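Local coordinates for CYTH domain-containing protein (Pyrococcus horikoshii, PDB 2EEN) that is of unknown function but, as a CYTH-domain protein, probably acts on or binds triphosphate-containing compounds in a tunnel lined by charged side chains, at residues M25-H30 / T110-Y115; D12-K17 / K132-E137; I33-P38 / L49-K54; V62-K67 / I81-Q86. All blocks are in the same frame, centred on the assembly; numbering follows the deposited sequence.

Contact 1: residues M25-H30 / T110-Y115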
# COMPACT_ATOMS: atom_id res chain seq x y z
N MET A 25 -28.97 4.91 -2.94
CA MET A 25 -28.10 3.90 -3.49
C MET A 25 -27.84 2.86 -2.41
O MET A 25 -28.31 1.73 -2.51
CB MET A 25 -26.80 4.55 -3.97
CG MET A 25 -27.06 5.58 -5.05
SD MET A 25 -25.58 6.46 -5.59
CE MET A 25 -24.75 5.16 -6.50
N ARG A 26 -27.13 3.26 -1.36
CA ARG A 26 -26.87 2.33 -0.26
C ARG A 26 -26.30 3.06 0.95
O ARG A 26 -25.85 4.20 0.84
CB ARG A 26 -25.89 1.24 -0.71
CG ARG A 26 -24.45 1.69 -0.84
CD ARG A 26 -23.59 0.56 -1.38
NE ARG A 26 -22.17 0.91 -1.38
CZ ARG A 26 -21.24 0.21 -2.01
NH1 ARG A 26 -21.57 -0.88 -2.68
NH2 ARG A 26 -19.97 0.59 -1.95
N LYS A 27 -26.35 2.40 2.10
CA LYS A 27 -25.83 2.97 3.33
C LYS A 27 -24.56 2.23 3.68
O LYS A 27 -24.48 1.01 3.55
CB LYS A 27 -26.84 2.82 4.47
CG LYS A 27 -26.34 3.38 5.80
CD LYS A 27 -27.43 3.35 6.85
CE LYS A 27 -26.96 3.96 8.16
NZ LYS A 27 -28.05 3.92 9.18
N GLU A 28 -23.56 2.97 4.14
CA GLU A 28 -22.29 2.36 4.49
C GLU A 28 -21.83 2.83 5.86
O GLU A 28 -22.17 3.92 6.30
CB GLU A 28 -21.20 2.74 3.47
CG GLU A 28 -21.59 2.52 2.00
CD GLU A 28 -20.52 3.03 1.03
OE1 GLU A 28 -19.69 3.87 1.43
OE2 GLU A 28 -20.52 2.59 -0.14
N ILE A 29 -21.09 1.97 6.55
CA ILE A 29 -20.51 2.34 7.82
C ILE A 29 -19.03 2.48 7.47
O ILE A 29 -18.48 1.63 6.77
CB ILE A 29 -20.67 1.25 8.89
CG1 ILE A 29 -22.12 1.23 9.38
CG2 ILE A 29 -19.72 1.51 10.06
CD1 ILE A 29 -22.45 0.04 10.27
N HIS A 30 -18.41 3.57 7.90
CA HIS A 30 -17.00 3.81 7.63
C HIS A 30 -16.24 3.94 8.93
O HIS A 30 -16.66 4.64 9.85
CB HIS A 30 -16.78 5.11 6.86
CG HIS A 30 -17.17 5.05 5.42
ND1 HIS A 30 -16.95 6.09 4.55
CD2 HIS A 30 -17.77 4.07 4.69
CE1 HIS A 30 -17.39 5.76 3.35
NE2 HIS A 30 -17.89 4.54 3.41
N THR A 110 -21.47 6.93 9.52
CA THR A 110 -22.37 6.16 8.67
C THR A 110 -22.53 7.09 7.48
O THR A 110 -22.45 8.31 7.62
CB THR A 110 -23.73 5.87 9.33
OG1 THR A 110 -24.40 7.08 9.67
CG2 THR A 110 -23.53 5.03 10.58
N ARG A 111 -22.72 6.51 6.30
CA ARG A 111 -22.85 7.31 5.10
C ARG A 111 -23.94 6.72 4.22
O ARG A 111 -23.87 5.56 3.82
CB ARG A 111 -21.51 7.36 4.37
CG ARG A 111 -21.56 7.87 2.93
CD ARG A 111 -20.17 8.15 2.39
NE ARG A 111 -19.60 9.37 2.96
CZ ARG A 111 -18.36 9.80 2.76
NH1 ARG A 111 -17.53 9.11 1.98
NH2 ARG A 111 -17.95 10.94 3.31
N GLU A 112 -24.95 7.53 3.93
CA GLU A 112 -26.04 7.10 3.06
C GLU A 112 -25.75 7.77 1.73
O GLU A 112 -25.68 9.00 1.67
CB GLU A 112 -27.40 7.55 3.59
CG GLU A 112 -27.93 6.74 4.76
CD GLU A 112 -29.24 7.28 5.30
OE1 GLU A 112 -30.07 7.76 4.49
OE2 GLU A 112 -29.46 7.23 6.53
N LYS A 113 -25.58 6.98 0.68
CA LYS A 113 -25.27 7.51 -0.64
C LYS A 113 -26.51 7.65 -1.50
O LYS A 113 -27.36 6.76 -1.53
CB LYS A 113 -24.28 6.59 -1.36
CG LYS A 113 -22.90 6.51 -0.74
CD LYS A 113 -21.99 5.66 -1.63
CE LYS A 113 -20.58 5.56 -1.09
NZ LYS A 113 -19.74 4.70 -1.97
N TYR A 114 -26.58 8.77 -2.21
CA TYR A 114 -27.70 9.08 -3.09
C TYR A 114 -27.24 9.47 -4.48
O TYR A 114 -26.26 10.19 -4.64
CB TYR A 114 -28.54 10.21 -2.50
CG TYR A 114 -29.26 9.80 -1.25
CD1 TYR A 114 -28.60 9.76 -0.02
CD2 TYR A 114 -30.58 9.34 -1.31
CE1 TYR A 114 -29.23 9.27 1.11
CE2 TYR A 114 -31.22 8.84 -0.18
CZ TYR A 114 -30.53 8.81 1.03
OH TYR A 114 -31.14 8.28 2.15
N TYR A 115 -27.96 9.00 -5.49
CA TYR A 115 -27.66 9.32 -6.87
C TYR A 115 -28.28 10.67 -7.22
O TYR A 115 -29.48 10.85 -7.08
CB TYR A 115 -28.26 8.25 -7.79
CG TYR A 115 -28.08 8.54 -9.27
CD1 TYR A 115 -26.94 8.11 -9.95
CD2 TYR A 115 -29.06 9.23 -9.98
CE1 TYR A 115 -26.79 8.37 -11.31
CE2 TYR A 115 -28.90 9.49 -11.34
CZ TYR A 115 -27.77 9.06 -12.00
OH TYR A 115 -27.63 9.31 -13.34

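Contact 2: residues D12-K17 / K132-E137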
# COMPACT_ATOMS: atom_id res chain seq x y z
N ASP A 12 -31.43 16.97 10.32
CA ASP A 12 -32.53 16.10 9.91
C ASP A 12 -33.28 16.65 8.71
O ASP A 12 -33.74 15.89 7.85
CB ASP A 12 -33.51 15.89 11.07
CG ASP A 12 -32.92 15.08 12.21
OD1 ASP A 12 -32.26 14.06 11.93
OD2 ASP A 12 -33.12 15.46 13.38
N GLU A 13 -33.41 17.97 8.65
CA GLU A 13 -34.11 18.64 7.57
C GLU A 13 -33.44 18.38 6.22
O GLU A 13 -34.10 17.98 5.26
CB GLU A 13 -34.16 20.15 7.83
CG GLU A 13 -34.65 20.98 6.65
CD GLU A 13 -34.48 22.47 6.89
OE1 GLU A 13 -35.24 23.03 7.72
OE2 GLU A 13 -33.59 23.08 6.25
N ILE A 14 -32.14 18.62 6.15
CA ILE A 14 -31.40 18.41 4.91
C ILE A 14 -31.40 16.93 4.54
O ILE A 14 -31.57 16.58 3.37
CB ILE A 14 -29.94 18.93 5.04
CG1 ILE A 14 -29.96 20.46 5.14
CG2 ILE A 14 -29.11 18.48 3.85
CD1 ILE A 14 -28.60 21.08 5.41
N PHE A 15 -31.21 16.08 5.54
CA PHE A 15 -31.20 14.63 5.32
C PHE A 15 -32.52 14.17 4.70
O PHE A 15 -32.52 13.44 3.71
CB PHE A 15 -30.95 13.90 6.64
CG PHE A 15 -29.49 13.76 7.00
CD1 PHE A 15 -28.54 14.64 6.50
CD2 PHE A 15 -29.08 12.74 7.86
CE1 PHE A 15 -27.20 14.51 6.84
CE2 PHE A 15 -27.73 12.61 8.21
CZ PHE A 15 -26.79 13.49 7.70
N GLU A 16 -33.63 14.60 5.28
CA GLU A 16 -34.94 14.20 4.77
C GLU A 16 -35.19 14.69 3.35
O GLU A 16 -35.76 13.96 2.54
CB GLU A 16 -36.06 14.72 5.67
CG GLU A 16 -36.87 13.62 6.32
CD GLU A 16 -37.42 12.62 5.32
OE1 GLU A 16 -38.18 13.03 4.41
OE2 GLU A 16 -37.10 11.42 5.44
N LYS A 17 -34.77 15.92 3.07
CA LYS A 17 -34.97 16.49 1.74
C LYS A 17 -34.23 15.66 0.71
O LYS A 17 -34.73 15.42 -0.39
CB LYS A 17 -34.50 17.95 1.72
CG LYS A 17 -34.90 18.70 0.46
CD LYS A 17 -34.72 20.21 0.55
CE LYS A 17 -35.27 20.92 -0.68
NZ LYS A 17 -34.94 22.37 -0.60
N LYS A 132 -23.96 15.57 11.97
CA LYS A 132 -24.39 15.41 10.58
C LYS A 132 -23.76 16.35 9.56
O LYS A 132 -23.65 17.55 9.77
CB LYS A 132 -25.91 15.57 10.50
CG LYS A 132 -26.70 14.53 11.27
CD LYS A 132 -28.19 14.79 11.14
CE LYS A 132 -29.01 13.61 11.64
NZ LYS A 132 -28.69 13.25 13.04
N PHE A 133 -23.37 15.77 8.43
CA PHE A 133 -22.79 16.51 7.32
C PHE A 133 -23.36 15.95 6.03
O PHE A 133 -23.95 14.87 6.01
CB PHE A 133 -21.27 16.35 7.26
CG PHE A 133 -20.54 16.97 8.40
CD1 PHE A 133 -20.56 16.37 9.65
CD2 PHE A 133 -19.83 18.15 8.23
CE1 PHE A 133 -19.88 16.94 10.72
CE2 PHE A 133 -19.14 18.73 9.30
CZ PHE A 133 -19.17 18.12 10.54
N ILE A 134 -23.17 16.71 4.96
CA ILE A 134 -23.60 16.27 3.65
C ILE A 134 -22.46 16.56 2.70
O ILE A 134 -21.86 17.64 2.72
CB ILE A 134 -24.88 17.00 3.18
CG1 ILE A 134 -25.27 16.48 1.79
CG2 ILE A 134 -24.66 18.51 3.16
CD1 ILE A 134 -26.64 16.90 1.33
N GLU A 135 -22.11 15.56 1.90
CA GLU A 135 -21.04 15.72 0.94
C GLU A 135 -21.59 15.47 -0.44
O GLU A 135 -22.61 14.80 -0.60
CB GLU A 135 -19.90 14.74 1.23
CG GLU A 135 -19.04 15.15 2.43
CD GLU A 135 -17.80 14.28 2.59
OE1 GLU A 135 -17.29 13.75 1.58
OE2 GLU A 135 -17.32 14.13 3.74
N ILE A 136 -20.93 16.05 -1.43
CA ILE A 136 -21.30 15.85 -2.82
C ILE A 136 -20.00 15.76 -3.61
O ILE A 136 -19.02 16.46 -3.31
CB ILE A 136 -22.20 17.00 -3.35
CG1 ILE A 136 -22.73 16.63 -4.74
CG2 ILE A 136 -21.42 18.32 -3.38
CD1 ILE A 136 -23.90 17.50 -5.19
N GLU A 137 -19.98 14.89 -4.60
CA GLU A 137 -18.78 14.70 -5.40
C GLU A 137 -19.06 14.33 -6.84
O GLU A 137 -20.11 13.78 -7.16
CB GLU A 137 -17.91 13.61 -4.79
CG GLU A 137 -18.67 12.30 -4.59
CD GLU A 137 -17.76 11.09 -4.59
OE1 GLU A 137 -17.35 10.66 -5.69
OE2 GLU A 137 -17.47 10.57 -3.50
O HOH W 1 -31.65 12.01 13.86

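Contact 3: residues I33-P38 / L49-K54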
# COMPACT_ATOMS: atom_id res chain seq x y z
N ILE A 33 -8.90 5.07 9.79
CA ILE A 33 -7.77 5.28 10.67
C ILE A 33 -6.84 6.18 9.89
O ILE A 33 -6.41 5.84 8.78
CB ILE A 33 -7.03 3.97 11.03
CG1 ILE A 33 -7.93 3.04 11.86
CG2 ILE A 33 -5.80 4.29 11.86
CD1 ILE A 33 -7.26 1.80 12.38
N TYR A 34 -6.56 7.36 10.43
CA TYR A 34 -5.66 8.30 9.77
C TYR A 34 -4.29 8.21 10.40
O TYR A 34 -4.17 8.04 11.61
CB TYR A 34 -6.20 9.72 9.87
CG TYR A 34 -7.32 9.99 8.91
CD1 TYR A 34 -7.06 10.44 7.62
CD2 TYR A 34 -8.64 9.77 9.29
CE1 TYR A 34 -8.10 10.67 6.73
CE2 TYR A 34 -9.69 10.00 8.40
CZ TYR A 34 -9.41 10.45 7.13
OH TYR A 34 -10.44 10.67 6.25
N TYR A 35 -3.27 8.33 9.57
CA TYR A 35 -1.88 8.22 10.01
C TYR A 35 -1.04 9.47 9.86
O TYR A 35 -1.35 10.35 9.06
CB TYR A 35 -1.21 7.11 9.21
CG TYR A 35 -1.80 5.76 9.46
CD1 TYR A 35 -2.86 5.30 8.69
CD2 TYR A 35 -1.32 4.95 10.48
CE1 TYR A 35 -3.43 4.06 8.92
CE2 TYR A 35 -1.88 3.70 10.72
CZ TYR A 35 -2.93 3.27 9.94
OH TYR A 35 -3.48 2.03 10.18
N GLN A 36 0.03 9.52 10.64
CA GLN A 36 0.98 10.61 10.57
C GLN A 36 2.19 10.00 9.89
O GLN A 36 2.49 8.82 10.08
CB GLN A 36 1.37 11.10 11.97
CG GLN A 36 2.50 12.13 11.98
CD GLN A 36 2.19 13.38 11.15
OE1 GLN A 36 2.15 13.34 9.92
NE2 GLN A 36 1.97 14.50 11.84
N HIS A 37 2.86 10.82 9.09
CA HIS A 37 4.06 10.40 8.38
C HIS A 37 5.20 10.34 9.38
O HIS A 37 5.27 11.15 10.30
CB HIS A 37 4.35 11.41 7.28
CG HIS A 37 5.37 10.97 6.29
ND1 HIS A 37 6.73 10.98 6.56
CD2 HIS A 37 5.24 10.51 5.02
CE1 HIS A 37 7.38 10.55 5.49
NE2 HIS A 37 6.51 10.26 4.55
N PRO A 38 6.12 9.38 9.21
CA PRO A 38 7.24 9.27 10.14
C PRO A 38 8.27 10.40 10.06
O PRO A 38 8.96 10.69 11.04
CB PRO A 38 7.85 7.92 9.78
CG PRO A 38 7.58 7.82 8.30
CD PRO A 38 6.13 8.29 8.23
N LEU A 49 -3.08 10.04 4.93
CA LEU A 49 -2.94 8.64 4.58
C LEU A 49 -3.93 7.96 5.49
O LEU A 49 -3.91 8.14 6.71
CB LEU A 49 -1.53 8.13 4.85
CG LEU A 49 -1.38 6.66 4.44
CD1 LEU A 49 -1.53 6.51 2.91
CD2 LEU A 49 -0.02 6.15 4.88
N ARG A 50 -4.81 7.16 4.91
CA ARG A 50 -5.85 6.53 5.69
C ARG A 50 -6.19 5.12 5.27
O ARG A 50 -6.03 4.75 4.11
CB ARG A 50 -7.10 7.41 5.60
CG ARG A 50 -8.45 6.74 5.75
CD ARG A 50 -9.56 7.65 5.20
NE ARG A 50 -9.87 7.39 3.79
CZ ARG A 50 -10.46 8.27 2.98
NH1 ARG A 50 -10.78 9.47 3.42
NH2 ARG A 50 -10.73 7.94 1.72
N ILE A 51 -6.62 4.32 6.24
CA ILE A 51 -7.10 2.99 5.91
C ILE A 51 -8.57 3.08 6.29
O ILE A 51 -8.91 3.43 7.43
CB ILE A 51 -6.44 1.87 6.72
CG1 ILE A 51 -5.06 1.58 6.12
CG2 ILE A 51 -7.30 0.61 6.66
CD1 ILE A 51 -4.25 0.58 6.89
N ARG A 52 -9.43 2.79 5.33
CA ARG A 52 -10.86 2.84 5.54
C ARG A 52 -11.49 1.47 5.46
O ARG A 52 -11.22 0.70 4.54
CB ARG A 52 -11.54 3.72 4.50
CG ARG A 52 -13.03 3.45 4.37
CD ARG A 52 -13.68 4.49 3.48
NE ARG A 52 -13.56 5.81 4.08
CZ ARG A 52 -13.88 6.95 3.47
NH1 ARG A 52 -14.36 6.93 2.23
NH2 ARG A 52 -13.74 8.10 4.11
N ILE A 53 -12.34 1.17 6.44
CA ILE A 53 -13.08 -0.08 6.44
C ILE A 53 -14.51 0.36 6.15
O ILE A 53 -15.08 1.17 6.89
CB ILE A 53 -13.02 -0.79 7.80
CG1 ILE A 53 -11.56 -1.17 8.12
CG2 ILE A 53 -13.89 -2.05 7.77
CD1 ILE A 53 -11.38 -1.82 9.48
N LYS A 54 -15.06 -0.14 5.06
CA LYS A 54 -16.40 0.20 4.62
C LYS A 54 -17.30 -1.02 4.78
O LYS A 54 -16.99 -2.09 4.26
CB LYS A 54 -16.34 0.64 3.15
CG LYS A 54 -17.62 1.19 2.56
CD LYS A 54 -17.41 1.54 1.09
CE LYS A 54 -16.34 2.61 0.91
NZ LYS A 54 -16.04 2.87 -0.53
O HOH W 2 -3.58 11.13 7.65

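Contact 4: residues V62-K67 / I81-Q86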
# COMPACT_ATOMS: atom_id res chain seq x y z
N VAL A 62 -12.09 -2.66 2.26
CA VAL A 62 -11.05 -1.90 2.93
C VAL A 62 -10.20 -1.20 1.89
O VAL A 62 -9.85 -1.78 0.88
CB VAL A 62 -10.15 -2.83 3.76
CG1 VAL A 62 -9.11 -2.02 4.50
CG2 VAL A 62 -11.01 -3.63 4.73
N PHE A 63 -9.87 0.06 2.15
CA PHE A 63 -9.08 0.82 1.20
C PHE A 63 -7.96 1.59 1.89
O PHE A 63 -8.10 2.01 3.04
CB PHE A 63 -9.95 1.84 0.45
CG PHE A 63 -11.12 1.22 -0.27
CD1 PHE A 63 -12.30 0.94 0.41
CD2 PHE A 63 -11.03 0.91 -1.62
CE1 PHE A 63 -13.38 0.34 -0.26
CE2 PHE A 63 -12.09 0.32 -2.29
CZ PHE A 63 -13.28 0.03 -1.60
N LEU A 64 -6.85 1.73 1.19
CA LEU A 64 -5.70 2.50 1.67
C LEU A 64 -5.70 3.69 0.72
O LEU A 64 -5.62 3.53 -0.50
CB LEU A 64 -4.40 1.70 1.52
CG LEU A 64 -3.11 2.49 1.77
CD1 LEU A 64 -3.10 3.04 3.19
CD2 LEU A 64 -1.92 1.57 1.57
N THR A 65 -5.80 4.89 1.29
CA THR A 65 -5.86 6.08 0.46
C THR A 65 -4.90 7.17 0.88
O THR A 65 -4.77 7.48 2.07
CB THR A 65 -7.29 6.67 0.50
OG1 THR A 65 -8.23 5.65 0.12
CG2 THR A 65 -7.41 7.86 -0.43
N TYR A 66 -4.22 7.73 -0.11
CA TYR A 66 -3.32 8.85 0.11
C TYR A 66 -4.04 10.04 -0.51
O TYR A 66 -4.61 9.94 -1.59
CB TYR A 66 -2.00 8.69 -0.64
CG TYR A 66 -1.20 9.98 -0.73
CD1 TYR A 66 -0.43 10.43 0.34
CD2 TYR A 66 -1.25 10.78 -1.88
CE1 TYR A 66 0.27 11.63 0.27
CE2 TYR A 66 -0.56 11.98 -1.96
CZ TYR A 66 0.20 12.40 -0.88
OH TYR A 66 0.89 13.58 -0.96
N LYS A 67 -4.02 11.16 0.20
CA LYS A 67 -4.62 12.37 -0.33
C LYS A 67 -3.57 13.46 -0.37
O LYS A 67 -2.84 13.68 0.61
CB LYS A 67 -5.81 12.80 0.50
CG LYS A 67 -7.00 11.87 0.35
CD LYS A 67 -8.31 12.61 0.54
CE LYS A 67 -9.48 11.66 0.37
NZ LYS A 67 -10.77 12.41 0.39
N ILE A 81 -4.79 8.80 -4.32
CA ILE A 81 -4.29 7.53 -4.81
C ILE A 81 -4.96 6.55 -3.86
O ILE A 81 -4.78 6.63 -2.64
CB ILE A 81 -2.77 7.42 -4.69
CG1 ILE A 81 -2.10 8.56 -5.46
CG2 ILE A 81 -2.32 6.07 -5.25
CD1 ILE A 81 -0.59 8.59 -5.28
N GLU A 82 -5.74 5.64 -4.41
CA GLU A 82 -6.44 4.68 -3.58
C GLU A 82 -6.34 3.28 -4.13
O GLU A 82 -6.48 3.06 -5.33
CB GLU A 82 -7.91 5.08 -3.47
CG GLU A 82 -8.78 4.10 -2.71
CD GLU A 82 -10.12 4.72 -2.33
OE1 GLU A 82 -10.12 5.66 -1.51
OE2 GLU A 82 -11.16 4.27 -2.85
N VAL A 83 -6.08 2.34 -3.23
CA VAL A 83 -5.99 0.95 -3.61
C VAL A 83 -6.89 0.19 -2.65
O VAL A 83 -7.07 0.59 -1.50
CB VAL A 83 -4.56 0.41 -3.50
CG1 VAL A 83 -3.67 1.13 -4.50
CG2 VAL A 83 -4.03 0.59 -2.08
N GLU A 84 -7.45 -0.90 -3.14
CA GLU A 84 -8.32 -1.70 -2.30
C GLU A 84 -7.53 -2.83 -1.67
O GLU A 84 -6.76 -3.52 -2.35
CB GLU A 84 -9.48 -2.28 -3.12
CG GLU A 84 -10.60 -2.81 -2.25
CD GLU A 84 -11.78 -3.34 -3.04
OE1 GLU A 84 -11.99 -2.88 -4.18
OE2 GLU A 84 -12.49 -4.22 -2.51
N ILE A 85 -7.71 -2.99 -0.36
CA ILE A 85 -7.06 -4.06 0.38
C ILE A 85 -8.06 -5.21 0.33
O ILE A 85 -9.06 -5.20 1.03
CB ILE A 85 -6.80 -3.63 1.85
CG1 ILE A 85 -5.71 -2.56 1.88
CG2 ILE A 85 -6.40 -4.85 2.68
CD1 ILE A 85 -5.59 -1.84 3.20
N GLN A 86 -7.77 -6.19 -0.52
CA GLN A 86 -8.67 -7.33 -0.70
C GLN A 86 -8.48 -8.45 0.31
O GLN A 86 -9.37 -9.30 0.49
CB GLN A 86 -8.52 -7.88 -2.12
CG GLN A 86 -8.87 -6.86 -3.19
CD GLN A 86 -8.70 -7.41 -4.59
OE1 GLN A 86 -9.34 -8.40 -4.96
NE2 GLN A 86 -7.85 -6.78 -5.38
O HOH W 3 -11.92 -4.80 0.27

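Contact 1: residues M25-H30 / T110-Y115
Residues 25-30 and 110-115 form an antiparallel strand pairing in the middle of the sheet, where strand 23-36 lies between strands 102-117 and 48-56. Glu-28 and Arg-111 make a hydrogen-bonded pair, with Glu-28 N to Arg-111 O and Arg-111 N to Glu-28 O both at 2.6 Å. Toward Met-25 the regular pairing gives way to a classic beta bulge: Lys-113 O accepts from Met-25 N, while Lys-113 N gives an almost straight bond (174°) to Arg-26 O at 2.8 Å.

The strongest side-chain chemistry gathers on the face carrying Arg-26, Glu-28, His-30, Arg-111 and Lys-113. The Glu-28 carboxylate is the hub. Arg-26 grips Glu-28 OE2 side-on, with NE at 2.7 Å on the anti lone pair and NH2 bonding to the same oxygen. The extended Lys-113 chain crosses Glu-28 obliquely and brings NZ to 2.9 Å from OE2, above the carboxylate plane. The other oxygen, Glu-28 OE1, receives His-30 NE2 at 2.8 Å, again on its anti lone pair. Three donors on one oxygen and a fourth on its neighbour should fix the carboxylate's rotation and probably keep it ionised; the shared carboxylate probably offsets the nearness of the like charges on Arg-26 NH2 and Lys-113 NZ. Arg-111 NH1 approaches the His-30 ring edge, 3.6 Å from CE1, and the guanidinium forms a salt bridge with Asp-125.

On the opposite face, the aliphatic part of Lys-27 crosses Glu-112 CG, whose OE1 is bonded by Tyr-114 OH and Arg-19. The salt-bridge network around Glu-28 is consistent with the charged tunnel interior of CYTH proteins.

Contact 2: residues D12-K17 / K132-E137
Helix segment 12-17 runs beside strand segment 132-137 at a closest axis distance of 9.0 Å, their directions 39° apart, with no hydrogen bond directly between them. Side chains therefore carry the contact, chiefly Phe-15 and Lys-132. CG of Phe-15 is anti to its carbonyl carbon (chi1 -85°), and the ring reaches across to the start of the strand. The Lys-132 chain passes over one ring face, its CD 4.0 Å from the ring centroid in a CH-pi contact, while CB sits 3.6 Å from Phe-15 CZ. At the ring edge, near its plane, Phe-133 O lies 3.4 Å from Phe-15 CE1. An alanine in place of Phe-15 would probably loosen the helix from the strand, because the surface under the Lys-132 methylenes and the edge contact with Phe-133 O would both be lost.

Beyond the ring the lysine chain bends at its last torsion (chi4 57°), placing Lys-132 NZ at a long salt-bridge distance of 3.8 Å from Asp-12 OD1. A water gives a 2.9 Å bond to that same Asp-12 OD1 and weakly accepts from NZ, whose stronger partner is Glu-126. Deeper in, Ile-14 CG2 meets Ile-134 CD1 at 3.9 Å, the two chains crossing at about a right angle.

Leu-124 of strand 120-127 also touches Phe-15, while Leu-157 of helix 146-160 and Val-162 pack on Ile-134. Helix 12-19 thus lies against the sheet where strand 131-139 runs between strands 3-9 and 120-127.

Contact 3: residues I33-P38 / L49-K54
The main chains of Ile-33 and Ile-51 anchor this antiparallel pairing of strands 23-36 and 48-56 as a hydrogen-bonded pair, with Ile-33 N to Ile-51 O at 2.9 Å and Ile-51 N to Ile-33 O at 3.0 Å. Tyr-35 N adds a bond nearly along the C=O axis of Leu-49; past it, a water bridges Tyr-35 O and Leu-49 N as strand 23-36 nears its end.

Tyr-34 and Arg-50, a non-hydrogen-bonded pair, lie side by side and point the same way. Arg-50 CB sits over one face of the Tyr-34 ring, 3.9 Å from its centroid, and Arg-50 CD follows at 3.4 Å from Tyr-34 CZ. A bend at chi3 (93°) then turns the guanidinium so that Arg-50 NH1 donates to Tyr-34 OH at 3.1 Å (166°), in the guanidinium plane although ring and guanidinium stand 80° apart. A leucine in place of Tyr-34 would probably leave the arginine tip less well oriented, with neither the ring face nor the hydroxyl acceptor to hold it.

On the other face, Tyr-35 OH lies 3.7 Å from Ile-51 CD1, and the two side chains cross obliquely beneath Phe-93 and Leu-96 of helix 89-98. Outward, Arg-52 sets a guanidinium nitrogen over one face of that of Arg-50 and is itself held by Asp-32. Leu-49 packs on Leu-95 of the second subunit, and His-37 NE2 bonds Leu-99 O there.

The chemistry thus divides by face: apolar groups meet the helix, whereas two neighbouring arginines, probably both charged, probably give the Tyr-34 side a positive character, offset in part by Asp-32.

Contact 4: residues V62-K67 / I81-Q86
Strands 59-70 and 78-85 pair through a closely packed, buried apolar face and a more open, mixed face that still holds one very short bond. On the apolar face Val-62, Leu-64 and Tyr-66 interlock with Ile-81, Val-83 and Ile-85, all buried. Ile-85 CD1 is wedged between Val-62 CG1, at 3.8 Å, and Leu-64 CB, while Val-83 CG2 also comes to 3.8 Å from Leu-64 CB. Farther along, Ile-81 CD1 approaches CD2 of the Tyr-66 ring at 4.1 Å; the tyrosine hydroxyl bonds Glu-47. Nearly straight main-chain bonds run beneath, with Leu-64 N to Val-83 O at 2.9 Å and Tyr-66 N to Ile-81 O at 2.8 Å. Leu-95 of the second subunit covers Leu-64 and Tyr-66.

On the opposite face Phe-63, Glu-82 and Glu-84 are partly exposed, while Thr-65 is buried. Glu-82, its CG anti to the backbone N (chi1 176°), crosses Thr-65 obliquely and accepts from Thr-65 OG1 at OE1 in a very short 2.5 Å bond, the hydroxyl 25° above the carboxylate plane. Glu-82 OE2 lies 3.6 Å from Phe-63 CD2. Glu-84 runs alongside the Phe-63 ring in the same direction, so that Glu-84 CG is 3.5 Å from Phe-63 CE2, with ring and carboxylate planes 41° apart. At this end Ile-85 N bonds Val-62 O from above the carbonyl plane, and one water links Val-62 N, Glu-84 OE2 and Ile-85 O.

This is an antiparallel beta hairpin at the margin of the chain's sheet: its apolar face is shared between helix 89-98 and the second subunit, and the face with Glu-82 and Glu-84 is consistent with a charged CYTH tunnel interior.

How the contacts relate
Contacts 1, 3 and 4 are pairings within one antiparallel sheet, whereas contact 2 lays a helix against it. Strand 23-36 serves both contacts 1 and 3, and strands 48-56 and 59-70 are neighbours, so contacts 3 and 4 lie only about 9 Å apart between centres. Contacts 2, 3 and 4 are largely buried; contact 1, richest in charge, is only partly so. His-30 of contact 1 packs on Arg-52 of contact 3, extending its ionic face, and Arg-111 forms a weak ion pair with Glu-135 of segment 132-137. Contacts 3 and 4 combine apolar and polar faces and meet the second subunit, which contacts 1 and 2 do not touch.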